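Local coordinates for protein rhino (Drosophila simulans, PDB 5XYW) that probably marks piRNA source loci in heterochromatin as a Heterochromatin Protein 1 relative, this part being its chromo shadow domain, a module that commonly dimerises, at residues A[14-19]-A[50-55]. Residues are numbered along the deposited sequence; the frame is centred on the assembly and turned at random.
Sequences LELDKV and EAYPLQ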
ATOM      1  N   LEU A  14      20.444   5.511   1.565  1.00109.53           N
ATOM      2  CA  LEU A  14      21.106   4.226   1.713  1.00 98.05           C
ATOM      3  C   LEU A  14      20.558   3.286   0.643  1.00 99.02           C
ATOM      4  O   LEU A  14      19.638   3.641  -0.099  1.00 97.14           O
ATOM      5  CB  LEU A  14      20.889   3.648   3.117  1.00 96.68           C
ATOM      6  CG  LEU A  14      21.133   4.548   4.337  1.00 98.33           C
ATOM      7  CD1 LEU A  14      20.926   3.787   5.635  1.00 96.17           C
ATOM      8  CD2 LEU A  14      22.519   5.142   4.311  1.00 97.19           C
ATOM      9  N   GLU A  15      21.132   2.094   0.543  1.00102.75           N
ATOM     10  CA  GLU A  15      20.600   1.089  -0.363  1.00102.20           C
ATOM     11  C   GLU A  15      19.579   0.249   0.374  1.00 96.54           C
ATOM     12  O   GLU A  15      19.816  -0.145   1.521  1.00 90.91           O
ATOM     13  CB  GLU A  15      21.709   0.198  -0.924  1.00112.06           C
ATOM     14  CG  GLU A  15      22.598   0.875  -1.949  1.00118.27           C
ATOM     15  CD  GLU A  15      23.765  -0.004  -2.361  1.00129.71           C
ATOM     16  OE1 GLU A  15      23.933  -1.096  -1.765  1.00132.67           O
ATOM     17  OE2 GLU A  15      24.508   0.397  -3.284  1.00133.02           O
ATOM     18  N   LEU A  16      18.447  -0.006  -0.285  1.00 93.10           N
ATOM     19  CA  LEU A  16      17.403  -0.883   0.248  1.00 89.97           C
ATOM     20  C   LEU A  16      17.972  -2.236   0.704  1.00 91.80           C
ATOM     21  O   LEU A  16      18.712  -2.893  -0.045  1.00 98.50           O
ATOM     22  CB  LEU A  16      16.310  -1.109  -0.804  1.00 84.42           C
ATOM     23  CG  LEU A  16      15.047  -1.871  -0.364  1.00 83.39           C
ATOM     24  CD1 LEU A  16      14.415  -1.212   0.870  1.00 79.42           C
ATOM     25  CD2 LEU A  16      14.024  -1.977  -1.496  1.00 69.84           C
ATOM     26  N   ASP A  17      17.655  -2.644   1.934  1.00 80.61           N
ATOM     27  CA  ASP A  17      17.978  -3.998   2.340  1.00 74.61           C
ATOM     28  C   ASP A  17      16.765  -4.893   2.112  1.00 81.53           C
ATOM     29  O   ASP A  17      16.690  -5.607   1.111  1.00 80.00           O
ATOM     30  CB  ASP A  17      18.428  -4.041   3.788  1.00 89.38           C
ATOM     31  CG  ASP A  17      18.867  -5.422   4.212  1.00106.09           C
ATOM     32  OD1 ASP A  17      19.219  -6.222   3.325  1.00119.81           O
ATOM     33  OD2 ASP A  17      18.865  -5.714   5.426  1.00107.62           O
ATOM     34  N   LYS A  18      15.792  -4.847   3.014  1.00 86.36           N
ATOM     35  CA  LYS A  18      14.581  -5.633   2.795  1.00 80.12           C
ATOM     36  C   LYS A  18      13.302  -4.805   2.685  1.00 75.31           C
ATOM     37  O   LYS A  18      13.280  -3.597   2.947  1.00 77.46           O
ATOM     38  CB  LYS A  18      14.425  -6.663   3.909  1.00 80.92           C
ATOM     39  CG  LYS A  18      15.639  -7.551   4.073  1.00 92.48           C
ATOM     40  CD  LYS A  18      15.411  -8.616   5.131  1.00102.99           C
ATOM     41  CE  LYS A  18      16.571  -9.602   5.191  1.00108.17           C
ATOM     42  NZ  LYS A  18      16.291 -10.698   6.157  1.00111.18           N
ATOM     43  N   VAL A  19      12.249  -5.476   2.241  1.00 70.92           N
ATOM     44  CA  VAL A  19      10.894  -4.986   2.396  1.00 67.04           C
ATOM     45  C   VAL A  19      10.227  -5.925   3.356  1.00 64.95           C
ATOM     46  O   VAL A  19       9.891  -7.042   2.995  1.00 63.59           O
ATOM     47  CB  VAL A  19      10.096  -4.961   1.089  1.00 64.14           C
ATOM     48  CG1 VAL A  19       8.692  -4.429   1.364  1.00 54.85           C
ATOM     49  CG2 VAL A  19      10.798  -4.122   0.053  1.00 63.32           C
ATOM     50  N   GLU A  50       9.486   3.702  -7.473  1.00 98.70           N
ATOM     51  CA  GLU A  50      10.281   4.289  -8.536  1.00101.41           C
ATOM     52  C   GLU A  50      11.740   3.954  -8.269  1.00 93.65           C
ATOM     53  O   GLU A  50      12.449   3.497  -9.152  1.00 94.26           O
ATOM     54  CB  GLU A  50      10.065   5.797  -8.634  1.00114.69           C
ATOM     55  CG  GLU A  50       8.736   6.192  -9.262  1.00126.84           C
ATOM     56  CD  GLU A  50       8.419   7.666  -9.065  1.00137.93           C
ATOM     57  OE1 GLU A  50       9.178   8.353  -8.346  1.00140.87           O
ATOM     58  OE2 GLU A  50       7.409   8.139  -9.628  1.00141.21           O
ATOM     59  N   ALA A  51      12.171   4.144  -7.029  1.00 95.48           N
ATOM     60  CA  ALA A  51      13.567   3.925  -6.673  1.00 93.79           C
ATOM     61  C   ALA A  51      14.050   2.482  -6.927  1.00 90.47           C
ATOM     62  O   ALA A  51      15.042   2.275  -7.621  1.00 86.14           O
ATOM     63  CB  ALA A  51      13.782   4.312  -5.219  1.00 93.97           C
ATOM     64  N   TYR A  52      13.344   1.503  -6.356  1.00 89.58           N
ATOM     65  CA  TYR A  52      13.690   0.077  -6.466  1.00 80.05           C
ATOM     66  C   TYR A  52      12.496  -0.740  -6.999  1.00 84.57           C
ATOM     67  O   TYR A  52      11.913  -1.558  -6.276  1.00 76.23           O
ATOM     68  CB  TYR A  52      14.143  -0.488  -5.111  1.00 65.78           C
ATOM     69  CG  TYR A  52      15.288   0.270  -4.475  1.00 81.01           C
ATOM     70  CD1 TYR A  52      16.560  -0.279  -4.374  1.00 73.51           C
ATOM     71  CD2 TYR A  52      15.089   1.541  -3.960  1.00 90.52           C
ATOM     72  CE1 TYR A  52      17.607   0.444  -3.780  1.00 77.34           C
ATOM     73  CE2 TYR A  52      16.112   2.258  -3.388  1.00 93.39           C
ATOM     74  CZ  TYR A  52      17.364   1.713  -3.291  1.00 89.96           C
ATOM     75  OH  TYR A  52      18.349   2.468  -2.694  1.00100.58           O
ATOM     76  N   PRO A  53      12.143  -0.540  -8.279  1.00 91.22           N
ATOM     77  CA  PRO A  53      10.929  -1.133  -8.841  1.00 86.71           C
ATOM     78  C   PRO A  53      10.928  -2.658  -8.891  1.00 83.11           C
ATOM     79  O   PRO A  53       9.888  -3.223  -9.198  1.00 86.06           O
ATOM     80  CB  PRO A  53      10.885  -0.563 -10.267  1.00 87.21           C
ATOM     81  CG  PRO A  53      11.857   0.558 -10.286  1.00 94.19           C
ATOM     82  CD  PRO A  53      12.898   0.217  -9.286  1.00 98.91           C
ATOM     83  N   LEU A  54      12.042  -3.323  -8.608  1.00 84.89           N
ATOM     84  CA  LEU A  54      12.082  -4.772  -8.793  1.00 83.62           C
ATOM     85  C   LEU A  54      11.917  -5.542  -7.486  1.00 73.14           C
ATOM     86  O   LEU A  54      11.134  -6.504  -7.417  1.00 64.87           O
ATOM     87  CB  LEU A  54      13.387  -5.192  -9.475  1.00 83.49           C
ATOM     88  CG  LEU A  54      13.410  -6.678  -9.827  1.00 72.65           C
ATOM     89  CD1 LEU A  54      12.739  -6.879 -11.141  1.00 68.08           C
ATOM     90  CD2 LEU A  54      14.804  -7.220  -9.826  1.00 79.41           C
ATOM     91  N   GLN A  55      12.653  -5.124  -6.456  1.00 71.04           N
ATOM     92  CA  GLN A  55      12.505  -5.730  -5.138  1.00 80.36           C
ATOM     93  C   GLN A  55      11.065  -5.524  -4.576  1.00 66.22           C
ATOM     94  O   GLN A  55      10.566  -6.344  -3.784  1.00 66.60           O
ATOM     95  CB  GLN A  55      13.587  -5.183  -4.187  1.00 85.68           C
ATOM     96  CG  GLN A  55      13.517  -5.671  -2.717  1.00 97.55           C
ATOM     97  CD  GLN A  55      13.115  -7.133  -2.583  1.00113.01           C
ATOM     98  OE1 GLN A  55      13.601  -7.993  -3.325  1.00126.91           O
ATOM     99  NE2 GLN A  55      12.210  -7.425  -1.641  1.00103.19           N
TER
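Over one face of the Tyr52 ring lies the CB of Leu16, a CH-pi contact in which CB stands 3.7 Å from the ring centroid, 17° off the ring normal. At the far end of the ring, Leu14 O and Glu15 CA approach obliquely. The contact belongs to the chromo shadow domain, in which a three-stranded antiparallel sheet packs against helices; it joins the start of strand 16-24 to the turn between helices 45-51 and 53-61. Tyrosine suits this turn because its ring covers an apolar side chain while its hydroxyl reaches the backbone where the chain enters the strand. That hydroxyl gives a weak hydrogen bond to Leu14 O (3.1 Å from OH) and accepts a longer, also weak one from Leu16 N (3.5 Å to OH), bent to 150° at the hydrogen.

Leu16, buried and also resting on Val32 of the neighbouring strand, holds CG anti to its backbone N (chi1 -173°), which carries CD2 to the CB end of the ring, 3.9 Å from Tyr52 CB. Asp17 and Lys18 both face Thr33 in a classic beta bulge, whose extra residue lets Leu16 and Val19 point to the helical side. A branched valine fits this buried place: its CG2, anti to the carbonyl carbon, lies 4.2 Å from the CG of Gln55, and glutamine suits because its apolar methylene CG also touches Leu16 CD2 at 3.9 Å.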